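Side-chain contacts in NEQ263 (Nanoarchaeum equitans Kin4-M, PDB 5BN3), which forms, together with NeqA, the core complex of an unusual archaeal ATP synthase and probably binds ATP: residues T208-L213 and V221-L226; I158-G163 and R204-L209. All blocks are in the same frame, centred on the assembly; numbering follows the deposited sequence.

Contact 1: T208-L213 and V221-L226; sequences TLAEYL and VLVLML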
loop_
_atom_site.group_PDB
_atom_site.type_symbol
_atom_site.label_atom_id
_atom_site.label_comp_id
_atom_site.label_asym_id
_atom_site.label_seq_id
_atom_site.Cartn_x
_atom_site.Cartn_y
_atom_site.Cartn_z
ATOM N N THR B 208 -19.827 -33.376 3.206
ATOM C CA THR B 208 -19.693 -34.828 3.131
ATOM C C THR B 208 -21.061 -35.474 3.330
ATOM O O THR B 208 -21.426 -36.408 2.615
ATOM C CB THR B 208 -18.699 -35.364 4.179
ATOM O OG1 THR B 208 -17.389 -34.859 3.895
ATOM C CG2 THR B 208 -18.662 -36.884 4.153
ATOM N N LEU B 209 -21.823 -34.963 4.293
ATOM C CA LEU B 209 -23.190 -35.431 4.505
ATOM C C LEU B 209 -24.065 -35.083 3.307
ATOM O O LEU B 209 -24.883 -35.891 2.873
ATOM C CB LEU B 209 -23.784 -34.817 5.776
ATOM C CG LEU B 209 -25.263 -35.147 6.006
ATOM C CD1 LEU B 209 -25.443 -36.637 6.239
ATOM C CD2 LEU B 209 -25.851 -34.352 7.161
ATOM N N ALA B 210 -23.883 -33.880 2.773
ATOM C CA ALA B 210 -24.683 -33.418 1.643
ATOM C C ALA B 210 -24.484 -34.289 0.406
ATOM O O ALA B 210 -25.446 -34.615 -0.290
ATOM C CB ALA B 210 -24.357 -31.973 1.328
ATOM N N GLU B 211 -23.235 -34.652 0.133
ATOM C CA GLU B 211 -22.913 -35.502 -1.013
ATOM C C GLU B 211 -23.483 -36.905 -0.839
ATOM O O GLU B 211 -23.890 -37.540 -1.811
ATOM C CB GLU B 211 -21.399 -35.581 -1.217
ATOM C CG GLU B 211 -20.769 -34.317 -1.778
ATOM C CD GLU B 211 -19.258 -34.396 -1.811
ATOM O OE1 GLU B 211 -18.687 -35.219 -1.061
ATOM O OE2 GLU B 211 -18.637 -33.640 -2.587
ATOM N N TYR B 212 -23.495 -37.390 0.399
ATOM C CA TYR B 212 -24.078 -38.691 0.701
ATOM C C TYR B 212 -25.580 -38.665 0.454
ATOM O O TYR B 212 -26.121 -39.532 -0.228
ATOM C CB TYR B 212 -23.787 -39.088 2.153
ATOM C CG TYR B 212 -24.518 -40.334 2.600
ATOM C CD1 TYR B 212 -24.066 -41.594 2.235
ATOM C CD2 TYR B 212 -25.659 -40.249 3.385
ATOM C CE1 TYR B 212 -24.731 -42.735 2.639
ATOM C CE2 TYR B 212 -26.333 -41.386 3.792
ATOM C CZ TYR B 212 -25.863 -42.624 3.417
ATOM O OH TYR B 212 -26.528 -43.758 3.821
ATOM N N LEU B 213 -26.251 -37.663 1.011
ATOM C CA LEU B 213 -27.699 -37.538 0.874
ATOM C C LEU B 213 -28.136 -37.321 -0.576
ATOM O O LEU B 213 -29.108 -37.922 -1.038
ATOM C CB LEU B 213 -28.219 -36.400 1.760
ATOM C CG LEU B 213 -28.125 -36.601 3.275
ATOM C CD1 LEU B 213 -28.673 -35.398 4.029
ATOM C CD2 LEU B 213 -28.871 -37.855 3.676
ATOM N N VAL B 221 -30.732 -31.397 -2.070
ATOM C CA VAL B 221 -30.267 -30.857 -0.799
ATOM C C VAL B 221 -29.965 -29.361 -0.903
ATOM O O VAL B 221 -29.438 -28.898 -1.917
ATOM C CB VAL B 221 -29.009 -31.615 -0.311
ATOM C CG1 VAL B 221 -28.463 -31.004 0.966
ATOM C CG2 VAL B 221 -29.333 -33.080 -0.088
ATOM N N LEU B 222 -30.323 -28.608 0.134
ATOM C CA LEU B 222 -29.946 -27.201 0.227
ATOM C C LEU B 222 -28.905 -27.012 1.326
ATOM O O LEU B 222 -29.144 -27.358 2.486
ATOM C CB LEU B 222 -31.167 -26.326 0.521
ATOM C CG LEU B 222 -30.846 -24.852 0.778
ATOM C CD1 LEU B 222 -30.280 -24.226 -0.478
ATOM C CD2 LEU B 222 -32.073 -24.085 1.257
ATOM N N VAL B 223 -27.750 -26.466 0.964
ATOM C CA VAL B 223 -26.707 -26.199 1.947
ATOM C C VAL B 223 -26.500 -24.698 2.134
ATOM O O VAL B 223 -26.230 -23.973 1.174
ATOM C CB VAL B 223 -25.369 -26.862 1.566
ATOM C CG1 VAL B 223 -24.337 -26.627 2.658
ATOM C CG2 VAL B 223 -25.560 -28.347 1.350
ATOM N N LEU B 224 -26.643 -24.242 3.376
ATOM C CA LEU B 224 -26.362 -22.857 3.735
ATOM C C LEU B 224 -25.113 -22.820 4.612
ATOM O O LEU B 224 -25.000 -23.594 5.566
ATOM C CB LEU B 224 -27.542 -22.258 4.506
ATOM C CG LEU B 224 -28.940 -22.378 3.894
ATOM C CD1 LEU B 224 -29.997 -21.874 4.863
ATOM C CD2 LEU B 224 -29.016 -21.609 2.593
ATOM N N MET B 225 -24.170 -21.937 4.294
ATOM C CA MET B 225 -23.005 -21.764 5.162
ATOM C C MET B 225 -22.602 -20.304 5.368
ATOM O O MET B 225 -22.678 -19.479 4.455
ATOM C CB MET B 225 -21.815 -22.635 4.724
ATOM C CG MET B 225 -21.306 -22.408 3.314
ATOM S SD MET B 225 -19.848 -23.425 2.961
ATOM C CE MET B 225 -20.553 -25.071 3.049
ATOM N N LEU B 226 -22.169 -20.015 6.592
ATOM C CA LEU B 226 -21.910 -18.664 7.069
ATOM C C LEU B 226 -20.981 -18.827 8.263
ATOM O O LEU B 226 -21.234 -19.688 9.107
ATOM C CB LEU B 226 -23.235 -18.049 7.529
ATOM C CG LEU B 226 -23.279 -16.740 8.319
ATOM C CD1 LEU B 226 -22.933 -15.565 7.429
ATOM C CD2 LEU B 226 -24.653 -16.546 8.944
#
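Ala-210 presses its single methyl against two valines of the strand, coming in over the pair of methyls that Val-221 and Val-223 turn toward each other. CB of Ala-210 lies 3.8 Å from CG2 of Val-223 and 4.2 Å from CG1 of Val-221. Both valines hold CG1 anti to the backbone N (chi1 176° for Val-221), which brings CG1 of Val-221 to 3.9 Å from CG2 of Val-223 and gives the alanine a continuous apolar surface. The other branch of Val-221 reaches toward the helix: its CG2 meets CB of Leu-213 at 4.0 Å and stands 4.2 Å from the carbonyl O of Ala-210. Leu-213 thus touches with the root of its side chain, and the same side chain also packs on Thr-156 of the adjacent strand. This is the second half of a beta-alpha-beta crossover in the P-loop NTPase-like nucleotide-binding domain: helix 196-215 runs back over the sheet and strand 220-226 returns antiparallel to it, their segment axes 9.2 Å apart at 170°. Val-221 and Val-223 face this helix; Leu-222 and Leu-224, on the alternate side of the strand, meet helix 140-151. Glu-211 turns from the strand to a salt bridge with Arg-265.

Contact 2: I158-G163 and R204-L209; sequences IFAAIG and RVALTL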
loop_
_atom_site.group_PDB
_atom_site.type_symbol
_atom_site.label_atom_id
_atom_site.label_comp_id
_atom_site.label_asym_id
_atom_site.label_seq_id
_atom_site.Cartn_x
_atom_site.Cartn_y
_atom_site.Cartn_z
ATOM N N ILE B 158 -29.080 -28.383 5.106
ATOM C CA ILE B 158 -27.880 -28.512 5.925
ATOM C C ILE B 158 -27.291 -27.130 6.184
ATOM O O ILE B 158 -26.985 -26.386 5.249
ATOM C CB ILE B 158 -26.837 -29.440 5.277
ATOM C CG1 ILE B 158 -27.434 -30.839 5.096
ATOM C CG2 ILE B 158 -25.578 -29.512 6.129
ATOM C CD1 ILE B 158 -26.492 -31.836 4.462
ATOM N N PHE B 159 -27.151 -26.789 7.460
ATOM C CA PHE B 159 -26.657 -25.481 7.868
ATOM C C PHE B 159 -25.289 -25.610 8.522
ATOM O O PHE B 159 -25.143 -26.281 9.544
ATOM C CB PHE B 159 -27.652 -24.828 8.831
ATOM C CG PHE B 159 -27.178 -23.525 9.413
ATOM C CD1 PHE B 159 -26.671 -22.524 8.598
ATOM C CD2 PHE B 159 -27.270 -23.291 10.776
ATOM C CE1 PHE B 159 -26.246 -21.322 9.137
ATOM C CE2 PHE B 159 -26.850 -22.093 11.321
ATOM C CZ PHE B 159 -26.335 -21.105 10.497
ATOM N N ALA B 160 -24.287 -24.977 7.920
ATOM C CA ALA B 160 -22.950 -24.947 8.499
ATOM C C ALA B 160 -22.662 -23.573 9.087
ATOM O O ALA B 160 -22.521 -22.593 8.351
ATOM C CB ALA B 160 -21.911 -25.299 7.458
ATOM N N ALA B 161 -22.576 -23.507 10.411
ATOM C CA ALA B 161 -22.252 -22.262 11.099
ATOM C C ALA B 161 -20.768 -22.227 11.443
ATOM O O ALA B 161 -20.305 -22.974 12.307
ATOM C CB ALA B 161 -23.090 -22.119 12.351
ATOM N N ILE B 162 -20.027 -21.354 10.769
ATOM C CA ILE B 162 -18.577 -21.303 10.921
ATOM C C ILE B 162 -18.134 -20.088 11.737
ATOM O O ILE B 162 -17.975 -18.990 11.197
ATOM C CB ILE B 162 -17.877 -21.272 9.543
ATOM C CG1 ILE B 162 -18.474 -22.334 8.612
ATOM C CG2 ILE B 162 -16.376 -21.470 9.696
ATOM C CD1 ILE B 162 -18.003 -22.223 7.170
ATOM N N GLY B 163 -17.942 -20.290 13.038
ATOM C CA GLY B 163 -17.409 -19.256 13.912
ATOM C C GLY B 163 -18.268 -18.021 14.125
ATOM O O GLY B 163 -17.754 -16.977 14.522
ATOM N N ARG B 204 -16.722 -29.009 5.688
ATOM C CA ARG B 204 -16.333 -30.288 5.097
ATOM C C ARG B 204 -17.210 -31.451 5.558
ATOM O O ARG B 204 -17.592 -32.301 4.751
ATOM C CB ARG B 204 -14.851 -30.579 5.372
ATOM C CG ARG B 204 -13.893 -29.752 4.517
ATOM C CD ARG B 204 -12.439 -29.997 4.889
ATOM N NE ARG B 204 -11.522 -29.449 3.889
ATOM C CZ ARG B 204 -11.057 -28.204 3.898
ATOM N NH1 ARG B 204 -11.415 -27.367 4.861
ATOM N NH2 ARG B 204 -10.232 -27.797 2.944
ATOM N N VAL B 205 -17.532 -31.495 6.848
ATOM C CA VAL B 205 -18.413 -32.548 7.348
ATOM C C VAL B 205 -19.842 -32.328 6.850
ATOM O O VAL B 205 -20.557 -33.284 6.556
ATOM C CB VAL B 205 -18.373 -32.688 8.902
ATOM C CG1 VAL B 205 -16.941 -32.794 9.395
ATOM C CG2 VAL B 205 -19.060 -31.520 9.581
ATOM N N ALA B 206 -20.243 -31.065 6.737
ATOM C CA ALA B 206 -21.576 -30.721 6.252
ATOM C C ALA B 206 -21.757 -31.115 4.789
ATOM O O ALA B 206 -22.813 -31.617 4.394
ATOM C CB ALA B 206 -21.832 -29.235 6.432
ATOM N N LEU B 207 -20.731 -30.866 3.982
ATOM C CA LEU B 207 -20.771 -31.218 2.565
ATOM C C LEU B 207 -20.560 -32.712 2.316
ATOM O O LEU B 207 -21.051 -33.254 1.325
ATOM C CB LEU B 207 -19.752 -30.388 1.778
ATOM C CG LEU B 207 -20.156 -28.928 1.572
ATOM C CD1 LEU B 207 -18.997 -28.120 1.028
ATOM C CD2 LEU B 207 -21.333 -28.855 0.625
ATOM N N THR B 208 -19.827 -33.376 3.206
ATOM C CA THR B 208 -19.693 -34.828 3.131
ATOM C C THR B 208 -21.061 -35.474 3.330
ATOM O O THR B 208 -21.426 -36.408 2.615
ATOM C CB THR B 208 -18.699 -35.364 4.179
ATOM O OG1 THR B 208 -17.389 -34.859 3.895
ATOM C CG2 THR B 208 -18.662 -36.884 4.153
ATOM N N LEU B 209 -21.823 -34.963 4.293
ATOM C CA LEU B 209 -23.190 -35.431 4.505
ATOM C C LEU B 209 -24.065 -35.083 3.307
ATOM O O LEU B 209 -24.883 -35.891 2.873
ATOM C CB LEU B 209 -23.784 -34.817 5.776
ATOM C CG LEU B 209 -25.263 -35.147 6.006
ATOM C CD1 LEU B 209 -25.443 -36.637 6.239
ATOM C CD2 LEU B 209 -25.851 -34.352 7.161
#
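Ile-158 meets the peptide carbonyl of Ala-206 with two of its carbons: CD1 of Ile-158 lies 3.7 Å from O of Ala-206, and CG2 a little farther. The setting is the alpha/beta nucleotide-binding domain, with helix 196-215 lying antiparallel over strand 156-162 of the mainly parallel sheet, and small alanines let the segment axes approach to 8.5 Å. The carbonyl of Arg-204, two residues before Ala-206, has a donor on each face of its plane: Thr-208 N on one, and on the other Thr-208 OG1, 2.7 Å from Arg-204 O and tilted 31° from that plane. The ring of Phe-159 belongs to the other side of the strand, where it stacks with Phe-172. Ile-158 spreads over the helix because its branches diverge: CG2 is anti to the backbone N, and the extended CG1 arm (chi2 180°) carries CD1 on to Leu-209. There the two side chains cross obliquely, CD1 of Ile-158 resting 3.7 Å from CD2 of Leu-209. An alanine in place of Ile-158 would probably take away this packing against the leucine methyl and open a gap between strand and helix. At Ala-160, the next residue of the strand to face the helix, methyl meets methyl: CB of Ala-206, 3.8 Å from CG2 of Ile-158, also lies 4.1 Å from CB of Ala-160.

Overall arrangement
The two contacts are neighbours in one layer of the nucleotide-binding domain, their centres about 7 Å apart. Along the chain come strand 156-162, then helix 196-215, which serves contact 2 with its middle and contact 1 with its later turns, and then strand 220-226; Thr-208 and Leu-209 belong to both. The two strands lie side by side and parallel in the sheet, joined by probable hydrogen bonds such as Leu-222 O to Ile-158 N, 2.8 Å. Strand 156-162 also pairs with 185-190, so the crossover from 185-190 to 220-226 passes over it. One helix thereby packs across adjacent strands, giving the domain a continuous buried helix-sheet interface away from the ADP-binding residue Arg-326.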